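Local atomic coordinates of mandelate racemase / muconate lactonizing enzyme family protein (Agrobacterium tumefaciens, PDB entry 4DXK), a protein that probably acts as a metal-dependent lyase or isomerase of the enolase superfamily, in its mandelate racemase subgroup. Residues Glu7-Ala12 against Leu17-Val22; Gly32-Gly37 against Glu80-Ser85; Glu198-Ile203 against Lys231-Tyr236; Val325-Thr330 against Ala374-Glu379. All blocks are in the same frame, centred on the assembly; numbering follows the deposited sequence.

Contact 1 (Glu7-Ala12 against Leu17-Val22)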
loop_
_atom_site.group_PDB
_atom_site.type_symbol
_atom_site.label_atom_id
_atom_site.label_comp_id
_atom_site.label_asym_id
_atom_site.label_seq_id
_atom_site.Cartn_x
_atom_site.Cartn_y
_atom_site.Cartn_z
ATOM N N GLU A 7 -34.960 -31.459 -18.695
ATOM C CA GLU A 7 -36.205 -30.877 -19.168
ATOM C C GLU A 7 -36.197 -29.397 -18.813
ATOM O O GLU A 7 -35.860 -29.028 -17.685
ATOM C CB GLU A 7 -37.389 -31.586 -18.505
ATOM C CG GLU A 7 -38.738 -30.936 -18.761
ATOM C CD GLU A 7 -39.868 -31.623 -18.014
ATOM O OE1 GLU A 7 -39.598 -32.480 -17.142
ATOM O OE2 GLU A 7 -41.038 -31.305 -18.294
ATOM N N THR A 8 -36.546 -28.545 -19.767
ATOM C CA THR A 8 -36.754 -27.140 -19.465
ATOM C C THR A 8 -38.224 -26.795 -19.640
ATOM O O THR A 8 -38.899 -27.339 -20.518
ATOM C CB THR A 8 -35.898 -26.237 -20.350
ATOM O OG1 THR A 8 -36.043 -26.638 -21.719
ATOM C CG2 THR A 8 -34.428 -26.330 -19.946
ATOM N N VAL A 9 -38.715 -25.885 -18.801
ATOM C CA VAL A 9 -40.115 -25.481 -18.806
ATOM C C VAL A 9 -40.183 -23.965 -18.778
ATOM O O VAL A 9 -39.492 -23.317 -17.980
ATOM C CB VAL A 9 -40.862 -26.034 -17.575
ATOM C CG1 VAL A 9 -42.337 -25.656 -17.618
ATOM C CG2 VAL A 9 -40.707 -27.540 -17.484
ATOM N N ARG A 10 -41.019 -23.411 -19.652
ATOM C CA ARG A 10 -41.311 -21.985 -19.665
ATOM C C ARG A 10 -42.818 -21.781 -19.684
ATOM O O ARG A 10 -43.570 -22.665 -20.113
ATOM C CB ARG A 10 -40.685 -21.289 -20.880
ATOM C CG ARG A 10 -39.166 -21.233 -20.821
ATOM C CD ARG A 10 -38.549 -20.412 -21.951
ATOM N NE ARG A 10 -38.696 -21.053 -23.255
ATOM C CZ ARG A 10 -39.545 -20.657 -24.196
ATOM N NH1 ARG A 10 -40.335 -19.611 -23.986
ATOM N NH2 ARG A 10 -39.606 -21.308 -25.349
ATOM N N VAL A 11 -43.255 -20.612 -19.227
ATOM C CA VAL A 11 -44.663 -20.235 -19.301
ATOM C C VAL A 11 -44.809 -18.852 -19.926
ATOM O O VAL A 11 -44.088 -17.913 -19.577
ATOM C CB VAL A 11 -45.363 -20.298 -17.923
ATOM C CG1 VAL A 11 -45.379 -21.724 -17.402
ATOM C CG2 VAL A 11 -44.694 -19.371 -16.918
ATOM N N ALA A 12 -45.744 -18.724 -20.863
ATOM C CA ALA A 12 -45.874 -17.491 -21.630
ATOM C C ALA A 12 -46.295 -16.317 -20.756
ATOM O O ALA A 12 -46.014 -15.162 -21.079
ATOM C CB ALA A 12 -46.862 -17.679 -22.776
ATOM N N LEU A 17 -39.062 -16.350 -16.507
ATOM C CA LEU A 17 -38.789 -17.543 -15.719
ATOM C C LEU A 17 -38.373 -18.751 -16.547
ATOM O O LEU A 17 -38.909 -18.994 -17.635
ATOM C CB LEU A 17 -40.012 -17.902 -14.870
ATOM C CG LEU A 17 -40.091 -17.124 -13.557
ATOM C CD1 LEU A 17 -41.486 -17.176 -12.957
ATOM C CD2 LEU A 17 -39.077 -17.653 -12.560
ATOM N N LEU A 18 -37.433 -19.523 -16.017
ATOM C CA LEU A 18 -37.068 -20.801 -16.600
ATOM C C LEU A 18 -36.955 -21.828 -15.491
ATOM O O LEU A 18 -36.284 -21.577 -14.484
ATOM C CB LEU A 18 -35.722 -20.706 -17.327
ATOM C CG LEU A 18 -35.243 -22.019 -17.952
ATOM C CD1 LEU A 18 -36.177 -22.446 -19.072
ATOM C CD2 LEU A 18 -33.822 -21.933 -18.465
ATOM N N TRP A 19 -37.594 -22.983 -15.671
ATOM C CA TRP A 19 -37.369 -24.128 -14.792
ATOM C C TRP A 19 -36.539 -25.179 -15.503
ATOM O O TRP A 19 -36.688 -25.407 -16.716
ATOM C CB TRP A 19 -38.687 -24.714 -14.264
ATOM C CG TRP A 19 -39.375 -23.715 -13.419
ATOM C CD1 TRP A 19 -39.141 -23.464 -12.098
ATOM C CD2 TRP A 19 -40.340 -22.752 -13.848
ATOM N NE1 TRP A 19 -39.937 -22.431 -11.665
ATOM C CE2 TRP A 19 -40.674 -21.966 -12.725
ATOM C CE3 TRP A 19 -40.963 -22.479 -15.072
ATOM C CZ2 TRP A 19 -41.607 -20.926 -12.789
ATOM C CZ3 TRP A 19 -41.886 -21.450 -15.132
ATOM C CH2 TRP A 19 -42.202 -20.689 -14.000
ATOM N N VAL A 20 -35.646 -25.803 -14.746
ATOM C CA VAL A 20 -34.824 -26.895 -15.240
ATOM C C VAL A 20 -35.114 -28.096 -14.363
ATOM O O VAL A 20 -34.979 -28.027 -13.132
ATOM C CB VAL A 20 -33.326 -26.533 -15.160
ATOM C CG1 VAL A 20 -32.450 -27.728 -15.546
ATOM C CG2 VAL A 20 -33.016 -25.336 -16.039
ATOM N N LEU A 21 -35.524 -29.192 -14.985
ATOM C CA LEU A 21 -35.847 -30.422 -14.265
ATOM C C LEU A 21 -34.850 -31.497 -14.654
ATOM O O LEU A 21 -34.646 -31.780 -15.841
ATOM C CB LEU A 21 -37.280 -30.882 -14.543
ATOM C CG LEU A 21 -38.381 -30.070 -13.854
ATOM C CD1 LEU A 21 -38.635 -28.754 -14.562
ATOM C CD2 LEU A 21 -39.665 -30.875 -13.750
ATOM N N VAL A 22 -34.202 -32.070 -13.652
ATOM C CA VAL A 22 -33.174 -33.074 -13.868
ATOM C C VAL A 22 -33.754 -34.434 -13.488
ATOM O O VAL A 22 -34.027 -34.705 -12.311
ATOM C CB VAL A 22 -31.916 -32.763 -13.030
ATOM C CG1 VAL A 22 -30.862 -33.840 -13.239
ATOM C CG2 VAL A 22 -31.347 -31.399 -13.403
HETATM O O HOH W 1 -41.238 -18.540 -18.907
#
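The amide N of Leu21 gives Glu7 O a short, almost straight hydrogen bond of 2.7 Å, and the CA of Val20 adds a CA-H...O contact to the same oxygen at 3.4 Å. Glu7 N answers with a bond to Leu21 O, making this a hydrogen-bonded pair of the antiparallel beta hairpin 3-11/17-24 in the N-terminal capping domain. Val9 and Trp19 form the next such pair, while Thr8 and Val20 face each other between them as a non-hydrogen-bonded pair. Beta-branched valines and threonine suit these extended backbones.

Glu7, Val9, Trp19 and Leu21 share one face. The extended chain of Glu7 runs beside Leu21, its buried carboxylate satisfied by His23 and Arg392, and CG2 of Val9 meets CD1 of Leu21 at 3.8 Å. The indole of Trp19 lies along the hairpin, its NE1 bonded to Glu33. On the other face Leu18 turns a methyl back over the partner strand: CG stands anti to the backbone N (chi1 179°), and CD1 rests on CG of Arg10 at 3.7 Å. Past Val9, CG2 of Val11 meets the indole edge in its plane, 3.9 Å from CZ3 of Trp19.

Contact 2 (Gly32-Gly37 against Glu80-Ser85)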
loop_
_atom_site.group_PDB
_atom_site.type_symbol
_atom_site.label_atom_id
_atom_site.label_comp_id
_atom_site.label_asym_id
_atom_site.label_seq_id
_atom_site.Cartn_x
_atom_site.Cartn_y
_atom_site.Cartn_z
ATOM N N GLY A 32 -34.970 -26.981 -10.522
ATOM C CA GLY A 32 -34.209 -25.751 -10.394
ATOM C C GLY A 32 -34.880 -24.643 -11.186
ATOM O O GLY A 32 -35.832 -24.880 -11.926
ATOM N N GLU A 33 -34.356 -23.428 -11.064
ATOM C CA GLU A 33 -35.009 -22.250 -11.613
ATOM C C GLU A 33 -33.989 -21.149 -11.800
ATOM O O GLU A 33 -33.034 -21.052 -11.037
ATOM C CB GLU A 33 -36.096 -21.787 -10.633
ATOM C CG GLU A 33 -37.003 -20.644 -11.065
ATOM C CD GLU A 33 -37.856 -20.174 -9.892
ATOM O OE1 GLU A 33 -38.992 -20.682 -9.706
ATOM O OE2 GLU A 33 -37.354 -19.337 -9.112
ATOM N N THR A 34 -34.206 -20.308 -12.800
ATOM C CA THR A 34 -33.474 -19.058 -12.915
ATOM C C THR A 34 -34.380 -18.013 -13.566
ATOM O O THR A 34 -35.545 -18.289 -13.864
ATOM C CB THR A 34 -32.107 -19.235 -13.628
ATOM O OG1 THR A 34 -31.358 -18.019 -13.525
ATOM C CG2 THR A 34 -32.292 -19.595 -15.084
ATOM N N PHE A 35 -33.842 -16.816 -13.763
ATOM C CA PHE A 35 -34.646 -15.659 -14.129
ATOM C C PHE A 35 -33.835 -14.783 -15.068
ATOM O O PHE A 35 -32.634 -14.577 -14.849
ATOM C CB PHE A 35 -34.983 -14.881 -12.849
ATOM C CG PHE A 35 -36.107 -13.888 -12.985
ATOM C CD1 PHE A 35 -37.412 -14.289 -12.762
ATOM C CD2 PHE A 35 -35.859 -12.549 -13.264
ATOM C CE1 PHE A 35 -38.464 -13.379 -12.839
ATOM C CE2 PHE A 35 -36.905 -11.636 -13.345
ATOM C CZ PHE A 35 -38.203 -12.058 -13.133
ATOM N N PHE A 36 -34.518 -14.267 -16.095
ATOM C CA PHE A 36 -33.997 -13.408 -17.179
ATOM C C PHE A 36 -33.424 -14.218 -18.329
ATOM O O PHE A 36 -32.666 -15.171 -18.128
ATOM C CB PHE A 36 -32.965 -12.367 -16.732
ATOM C CG PHE A 36 -33.531 -11.239 -15.916
ATOM C CD1 PHE A 36 -34.659 -10.534 -16.330
ATOM C CD2 PHE A 36 -32.901 -10.854 -14.735
ATOM C CE1 PHE A 36 -35.159 -9.484 -15.565
ATOM C CE2 PHE A 36 -33.389 -9.798 -13.975
ATOM C CZ PHE A 36 -34.518 -9.115 -14.386
ATOM N N GLY A 37 -33.789 -13.819 -19.543
ATOM C CA GLY A 37 -33.274 -14.451 -20.742
ATOM C C GLY A 37 -33.617 -15.923 -20.786
ATOM O O GLY A 37 -32.772 -16.752 -21.135
ATOM N N GLU A 80 -24.863 -18.570 -19.463
ATOM C CA GLU A 80 -24.263 -19.854 -19.117
ATOM C C GLU A 80 -24.318 -20.081 -17.604
ATOM O O GLU A 80 -24.698 -21.158 -17.128
ATOM C CB GLU A 80 -22.809 -19.933 -19.605
ATOM C CG GLU A 80 -22.628 -19.866 -21.123
ATOM C CD GLU A 80 -22.360 -18.481 -21.688
ATOM O OE1 GLU A 80 -22.705 -17.454 -21.070
ATOM O OE2 GLU A 80 -21.791 -18.434 -22.795
ATOM N N VAL A 81 -23.924 -19.067 -16.839
ATOM C CA VAL A 81 -23.948 -19.188 -15.393
ATOM C C VAL A 81 -25.373 -19.359 -14.875
ATOM O O VAL A 81 -25.606 -20.167 -13.969
ATOM C CB VAL A 81 -23.231 -18.014 -14.720
ATOM C CG1 VAL A 81 -23.468 -18.032 -13.211
ATOM C CG2 VAL A 81 -21.737 -18.090 -15.047
ATOM N N ARG A 82 -26.333 -18.635 -15.437
ATOM C CA ARG A 82 -27.715 -18.792 -14.996
ATOM C C ARG A 82 -28.215 -20.218 -15.237
ATOM O O ARG A 82 -28.881 -20.808 -14.380
ATOM C CB ARG A 82 -28.629 -17.747 -15.656
ATOM C CG ARG A 82 -28.235 -16.332 -15.270
ATOM C CD ARG A 82 -29.339 -15.297 -15.450
ATOM N NE ARG A 82 -29.892 -15.242 -16.805
ATOM C CZ ARG A 82 -29.290 -14.685 -17.853
ATOM N NH1 ARG A 82 -28.079 -14.139 -17.740
ATOM N NH2 ARG A 82 -29.906 -14.684 -19.033
ATOM N N GLY A 83 -27.862 -20.797 -16.380
ATOM C CA GLY A 83 -28.238 -22.176 -16.635
ATOM C C GLY A 83 -27.562 -23.143 -15.684
ATOM O O GLY A 83 -28.197 -24.053 -15.145
ATOM N N ASN A 84 -26.264 -22.951 -15.470
ATOM C CA ASN A 84 -25.527 -23.781 -14.518
ATOM C C ASN A 84 -26.121 -23.708 -13.126
ATOM O O ASN A 84 -26.167 -24.703 -12.392
ATOM C CB ASN A 84 -24.061 -23.351 -14.422
ATOM C CG ASN A 84 -23.289 -23.591 -15.693
ATOM O OD1 ASN A 84 -23.734 -24.292 -16.600
ATOM N ND2 ASN A 84 -22.094 -23.002 -15.760
ATOM N N SER A 85 -26.570 -22.520 -12.748
ATOM C CA SER A 85 -27.105 -22.284 -11.411
ATOM C C SER A 85 -28.447 -22.979 -11.215
ATOM O O SER A 85 -28.685 -23.600 -10.174
ATOM C CB SER A 85 -27.251 -20.781 -11.153
ATOM O OG SER A 85 -26.009 -20.099 -11.272
#
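Thr34 and Arg82 bring the end of strand 30-35 within 6.1 Å of helix 79-99, measured CA to CA, and beyond the strand the backbone turns through positive phi at Phe36 and Gly37, the latter an N-cap residue, where the lack of a side chain leaves room for the guanidinium of Arg82.

Arg82 carries most of the contact. Its CB lies 3.5 Å from OG1 of Thr34, the two side chains crossing at about a right angle; the Thr34 hydroxyl is hydrogen-bonded to the carbonyl of Ser293. Bent at chi3 (-56°), the arginine then passes CD 3.4 Å from Phe35 O and brings two nitrogens to one acceptor: NH2 donates to Phe36 O at 2.9 Å and NE to the same oxygen at 3.1 Å. Both come from above one face of the carbonyl plane, and neither bond is straight, as expected of a side-on grip on a single atom. Arginine suits the place because its remaining nitrogen, NH1, also donates to Ser77 O and forms a salt bridge with Glu80 of a second subunit.

Next to the gripped carbonyl, CD2 of Phe35 sits over the centre of the Phe36 ring, and the Phe36 side chain is about 9 Å from a bound sodium ion. A helix laid on the face of an antiparallel sheet, here at its outermost strand, belongs to the alpha+beta capping domain of the enolase superfamily.

Contact 3 (Glu198-Ile203 against Lys231-Tyr236)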
loop_
_atom_site.group_PDB
_atom_site.type_symbol
_atom_site.label_atom_id
_atom_site.label_comp_id
_atom_site.label_asym_id
_atom_site.label_seq_id
_atom_site.Cartn_x
_atom_site.Cartn_y
_atom_site.Cartn_z
ATOM N N GLU A 198 -38.057 12.499 -0.794
ATOM C CA GLU A 198 -39.360 12.609 -0.143
ATOM C C GLU A 198 -39.957 11.305 0.423
ATOM O O GLU A 198 -40.537 11.331 1.504
ATOM C CB GLU A 198 -40.343 13.352 -1.047
ATOM C CG GLU A 198 -39.944 14.815 -1.251
ATOM C CD GLU A 198 -41.030 15.650 -1.899
ATOM O OE1 GLU A 198 -41.680 15.157 -2.843
ATOM O OE2 GLU A 198 -41.228 16.802 -1.460
ATOM N N PRO A 199 -39.803 10.162 -0.279
ATOM C CA PRO A 199 -40.311 8.934 0.347
ATOM C C PRO A 199 -39.651 8.625 1.692
ATOM O O PRO A 199 -40.310 8.084 2.577
ATOM C CB PRO A 199 -39.952 7.850 -0.672
ATOM C CG PRO A 199 -39.909 8.564 -1.977
ATOM C CD PRO A 199 -39.387 9.935 -1.676
ATOM N N PHE A 200 -38.365 8.936 1.829
ATOM C CA PHE A 200 -37.676 8.708 3.094
ATOM C C PHE A 200 -38.276 9.585 4.195
ATOM O O PHE A 200 -38.499 9.123 5.319
ATOM C CB PHE A 200 -36.179 8.970 2.937
ATOM C CG PHE A 200 -35.517 8.067 1.934
ATOM C CD1 PHE A 200 -35.012 6.835 2.316
ATOM C CD2 PHE A 200 -35.425 8.444 0.601
ATOM C CE1 PHE A 200 -34.415 5.996 1.386
ATOM C CE2 PHE A 200 -34.832 7.611 -0.330
ATOM C CZ PHE A 200 -34.327 6.388 0.059
ATOM N N GLU A 201 -38.526 10.851 3.869
ATOM C CA GLU A 201 -39.154 11.781 4.803
ATOM C C GLU A 201 -40.510 11.255 5.243
ATOM O O GLU A 201 -40.841 11.259 6.430
ATOM C CB GLU A 201 -39.333 13.145 4.140
ATOM C CG GLU A 201 -38.038 13.868 3.854
ATOM C CD GLU A 201 -38.164 14.864 2.720
ATOM O OE1 GLU A 201 -39.251 15.462 2.561
ATOM O OE2 GLU A 201 -37.170 15.042 1.987
ATOM N N LYS A 202 -41.296 10.802 4.273
ATOM C CA LYS A 202 -42.650 10.330 4.549
ATOM C C LYS A 202 -42.645 9.065 5.416
ATOM O O LYS A 202 -43.440 8.940 6.346
ATOM C CB LYS A 202 -43.434 10.114 3.247
ATOM C CG LYS A 202 -43.597 11.383 2.402
ATOM C CD LYS A 202 -44.590 11.196 1.256
ATOM C CE LYS A 202 -44.156 11.963 0.007
ATOM N NZ LYS A 202 -43.953 13.412 0.273
ATOM N N ILE A 203 -41.734 8.138 5.136
ATOM C CA ILE A 203 -41.635 6.929 5.950
ATOM C C ILE A 203 -41.238 7.261 7.384
ATOM O O ILE A 203 -41.853 6.771 8.332
ATOM C CB ILE A 203 -40.625 5.922 5.358
ATOM C CG1 ILE A 203 -41.143 5.378 4.027
ATOM C CG2 ILE A 203 -40.379 4.775 6.335
ATOM C CD1 ILE A 203 -40.079 4.685 3.184
ATOM N N LYS A 231 -24.353 10.769 0.260
ATOM C CA LYS A 231 -24.220 11.804 1.286
ATOM C C LYS A 231 -25.572 12.420 1.637
ATOM O O LYS A 231 -25.885 12.641 2.816
ATOM C CB LYS A 231 -23.243 12.892 0.843
ATOM C CG LYS A 231 -21.817 12.396 0.697
ATOM C CD LYS A 231 -20.818 13.537 0.572
ATOM C CE LYS A 231 -21.062 14.366 -0.670
ATOM N NZ LYS A 231 -20.214 15.602 -0.690
ATOM N N ALA A 232 -26.390 12.669 0.620
ATOM C CA ALA A 232 -27.697 13.282 0.829
ATOM C C ALA A 232 -28.646 12.388 1.631
ATOM O O ALA A 232 -29.615 12.877 2.221
ATOM C CB ALA A 232 -28.325 13.652 -0.510
ATOM N N LEU A 233 -28.383 11.085 1.649
ATOM C CA LEU A 233 -29.248 10.156 2.373
ATOM C C LEU A 233 -28.949 10.089 3.864
ATOM O O LEU A 233 -29.705 9.472 4.617
ATOM C CB LEU A 233 -29.161 8.754 1.764
ATOM C CG LEU A 233 -29.957 8.598 0.470
ATOM C CD1 LEU A 233 -29.495 7.388 -0.317
ATOM C CD2 LEU A 233 -31.449 8.494 0.778
ATOM N N THR A 234 -27.861 10.722 4.290
ATOM C CA THR A 234 -27.421 10.670 5.685
ATOM C C THR A 234 -28.524 10.919 6.737
ATOM O O THR A 234 -28.613 10.157 7.701
ATOM C CB THR A 234 -26.218 11.613 5.936
ATOM O OG1 THR A 234 -25.146 11.258 5.053
ATOM C CG2 THR A 234 -25.732 11.512 7.372
ATOM N N PRO A 235 -29.376 11.951 6.554
ATOM C CA PRO A 235 -30.350 12.234 7.622
ATOM C C PRO A 235 -31.406 11.148 7.815
ATOM O O PRO A 235 -32.140 11.205 8.798
ATOM C CB PRO A 235 -31.039 13.520 7.145
ATOM C CG PRO A 235 -30.106 14.133 6.168
ATOM C CD PRO A 235 -29.412 12.983 5.499
ATOM N N TYR A 236 -31.503 10.186 6.904
ATOM C CA TYR A 236 -32.617 9.243 6.941
ATOM C C TYR A 236 -32.283 7.881 7.528
ATOM O O TYR A 236 -33.131 6.988 7.548
ATOM C CB TYR A 236 -33.257 9.122 5.559
ATOM C CG TYR A 236 -33.646 10.474 5.025
ATOM C CD1 TYR A 236 -34.785 11.119 5.487
ATOM C CD2 TYR A 236 -32.848 11.134 4.096
ATOM C CE1 TYR A 236 -35.131 12.373 5.020
ATOM C CE2 TYR A 236 -33.188 12.383 3.624
ATOM C CZ TYR A 236 -34.331 12.997 4.090
ATOM O OH TYR A 236 -34.676 14.244 3.623
#
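Phe200 fills the tight part of this contact, touching Leu233 with its ring and Tyr236 with its CB. The CD2 methyl of Leu233 lies over one face of the phenyl ring in a CH-pi contact, 3.7 Å from the ring centroid and 15° off the normal. Leu233 CD2 is set toward the ring rim rather than dead centre, and its closest carbon there is CZ of Phe200, at 3.6 Å. A second CH-pi contact runs the other way: CB of Phe200 sits over the Tyr236 ring, 3.6 Å from CG of Tyr236, while CB of Pro235 covers the opposite face. The two aromatic rings themselves meet obliquely, their planes 39° apart. An aromatic residue suits position 200, since the ring also reaches Ile213 and Val215 of strand 212-216, in the layer between the outer helices and the barrel strands.

The outer side is looser. Glu201, partly exposed and modelled in two conformers, in the one described here brings its CG obliquely to the Tyr236 ring, 3.5 Å from CE1 of Tyr236. Its carboxylate ends near the tyrosine hydroxyl, and tyrosine fits because it offers a ring to the interior and a polar end to the surface.

The segments belong to helix 190-207 and to the chain leaving helix 223-232, with Tyr236 in a 3-10 turn; strand 212-216 of the TIM-like barrel comes between them in sequence. Cohesion between the segments therefore rests largely on carbon-to-ring packing, which needs no exact polar alignment, supplemented by a hydrogen bond from Arg204 NH2 on helix 190-207 to Tyr236 O.

Contact 4 (Val325-Thr330 against Ala374-Glu379)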
loop_
_atom_site.group_PDB
_atom_site.type_symbol
_atom_site.label_atom_id
_atom_site.label_comp_id
_atom_site.label_asym_id
_atom_site.label_seq_id
_atom_site.Cartn_x
_atom_site.Cartn_y
_atom_site.Cartn_z
ATOM N N VAL A 325 -36.441 -20.151 -6.498
ATOM C CA VAL A 325 -35.346 -19.342 -5.968
ATOM C C VAL A 325 -35.675 -18.828 -4.570
ATOM O O VAL A 325 -34.821 -18.868 -3.690
ATOM C CB VAL A 325 -34.927 -18.201 -6.928
ATOM C CG1 VAL A 325 -34.008 -17.188 -6.238
ATOM C CG2 VAL A 325 -34.228 -18.793 -8.125
ATOM N N LEU A 326 -36.898 -18.366 -4.341
ATOM C CA LEU A 326 -37.267 -17.956 -2.992
ATOM C C LEU A 326 -37.090 -19.112 -2.005
ATOM O O LEU A 326 -36.514 -18.946 -0.922
ATOM C CB LEU A 326 -38.697 -17.418 -2.954
ATOM C CG LEU A 326 -39.231 -17.111 -1.551
ATOM C CD1 LEU A 326 -38.433 -16.001 -0.864
ATOM C CD2 LEU A 326 -40.707 -16.745 -1.593
ATOM N N CYS A 327 -37.562 -20.293 -2.384
ATOM C CA CYS A 327 -37.492 -21.433 -1.493
ATOM C C CYS A 327 -36.052 -21.879 -1.216
ATOM O O CYS A 327 -35.647 -22.043 -0.063
ATOM C CB CYS A 327 -38.318 -22.586 -2.057
ATOM S SG CYS A 327 -38.280 -24.020 -1.003
ATOM N N ALA A 328 -35.274 -22.101 -2.268
ATOM C CA ALA A 328 -33.891 -22.531 -2.092
ATOM C C ALA A 328 -33.070 -21.481 -1.331
ATOM O O ALA A 328 -32.184 -21.817 -0.534
ATOM C CB ALA A 328 -33.272 -22.866 -3.432
ATOM N N SER A 329 -33.372 -20.206 -1.563
ATOM C CA SER A 329 -32.690 -19.147 -0.826
ATOM C C SER A 329 -33.035 -19.209 0.655
ATOM O O SER A 329 -32.188 -18.934 1.517
ATOM C CB SER A 329 -33.055 -17.774 -1.377
ATOM O OG SER A 329 -32.619 -17.646 -2.722
ATOM N N THR A 330 -34.291 -19.528 0.956
ATOM C CA THR A 330 -34.701 -19.665 2.344
ATOM C C THR A 330 -33.963 -20.823 3.021
ATOM O O THR A 330 -33.524 -20.686 4.159
ATOM C CB THR A 330 -36.230 -19.777 2.471
ATOM O OG1 THR A 330 -36.839 -18.629 1.861
ATOM C CG2 THR A 330 -36.648 -19.818 3.928
ATOM N N ALA A 374 -38.399 -33.183 1.993
ATOM C CA ALA A 374 -37.050 -33.418 1.503
ATOM C C ALA A 374 -36.720 -32.512 0.320
ATOM O O ALA A 374 -37.604 -32.097 -0.441
ATOM C CB ALA A 374 -36.903 -34.874 1.114
ATOM N N GLY A 375 -35.436 -32.209 0.148
ATOM C CA GLY A 375 -35.012 -31.337 -0.931
ATOM C C GLY A 375 -35.530 -29.928 -0.707
ATOM O O GLY A 375 -35.418 -29.382 0.399
ATOM N N LEU A 376 -36.094 -29.337 -1.759
ATOM C CA LEU A 376 -36.713 -28.014 -1.660
ATOM C C LEU A 376 -37.952 -28.028 -0.783
ATOM O O LEU A 376 -38.249 -27.043 -0.106
ATOM C CB LEU A 376 -37.143 -27.524 -3.045
ATOM C CG LEU A 376 -36.059 -27.222 -4.069
ATOM C CD1 LEU A 376 -36.663 -27.196 -5.476
ATOM C CD2 LEU A 376 -35.395 -25.886 -3.742
ATOM N N GLY A 377 -38.700 -29.127 -0.843
ATOM C CA GLY A 377 -40.031 -29.186 -0.255
ATOM C C GLY A 377 -41.115 -28.704 -1.214
ATOM O O GLY A 377 -42.206 -28.318 -0.784
ATOM N N MET A 378 -40.827 -28.723 -2.514
ATOM C CA MET A 378 -41.827 -28.334 -3.498
ATOM C C MET A 378 -41.519 -28.948 -4.849
ATOM O O MET A 378 -40.372 -29.278 -5.149
ATOM C CB MET A 378 -41.847 -26.815 -3.650
ATOM C CG MET A 378 -40.671 -26.333 -4.478
ATOM S SD MET A 378 -40.045 -24.674 -4.261
ATOM C CE MET A 378 -41.401 -23.650 -4.753
ATOM N N GLU A 379 -42.578 -29.127 -5.642
ATOM C CA GLU A 379 -42.497 -29.604 -7.020
ATOM C C GLU A 379 -43.315 -28.657 -7.905
ATOM O O GLU A 379 -44.073 -27.842 -7.390
ATOM C CB GLU A 379 -43.068 -31.024 -7.124
ATOM C CG GLU A 379 -42.186 -32.137 -6.543
ATOM C CD GLU A 379 -42.107 -32.125 -5.018
ATOM O OE1 GLU A 379 -43.145 -31.895 -4.358
ATOM O OE2 GLU A 379 -41.002 -32.354 -4.476
#
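Sulfur atoms make the closest approaches. Cys327 and Met378 meet side chain to side chain: SD of Met378 rests 3.5 Å from CB of Cys327, and its separation from SG of Cys327 is 3.8 Å. The methionine's chi1 (77°) sets CG between the backbone N and the carbonyl carbon, and the extended chi2 (-154°) carries SD to the helix. Cys327 SG, standing anti to the backbone N, points at the loop and comes 3.2 Å from Leu376 O. A small, polarisable thiol suits a site squeezed between a thioether and a carbonyl.

Methyl-to-methyl packing comes from Ala328 and Leu376, where CB of Ala328 touches CD2 of Leu376 at 3.7 Å. The short alanine side chain lets the leucine branch come down close to the helix backbone, and Leu376 continues onto Val324 beside it.

The helix, 323-335, follows strand 315-317 of the barrel, and the loop 374-379 belongs to the chain leaving the barrel domain for strand 390-396 of the capping domain's sheet. Segment 374-379 opens with a type II' turn from Ala374 to Gly377, in which Gly375 takes the positive phi (67°) that glycine accepts easily.

The two short segments share no hydrogen bond, but His331, further along the helix, ties the loop to it by donating from NE2 to Leu376 O. Within the helix, Ser329 OG donates to Val325 O at 2.7 Å and Thr330 OG1 to Leu326 O at 2.8 Å, from the opposite face of each carbonyl to the backbone amide, so these buried hydroxyls are satisfied one turn back. On the loop, Leu376 N bonds OD1 of Asp93 in helix 79-99.

Contacts 1 and 2 share the capping domain's sheet, in which strands 17-24 and 30-35 are neighbours. Glu33 of contact 2, besides its link to contact 1, reaches Val325 N through OE2 in a probable hydrogen bond, tying the sheet to the barrel helix of contact 4. Contacts 1 and 4 are buried, contacts 2 and 3 only partly. Their chemistry follows their place: backbone bonds between strands in contact 1, arginine on a carbonyl beside a subunit interface in contact 2, and sulfur and methyl packing where a loop lies on a helix in contact 4. Contact 3, on the far flank of the barrel about 41 Å from contact 1, centre to centre, relies on aromatic faces.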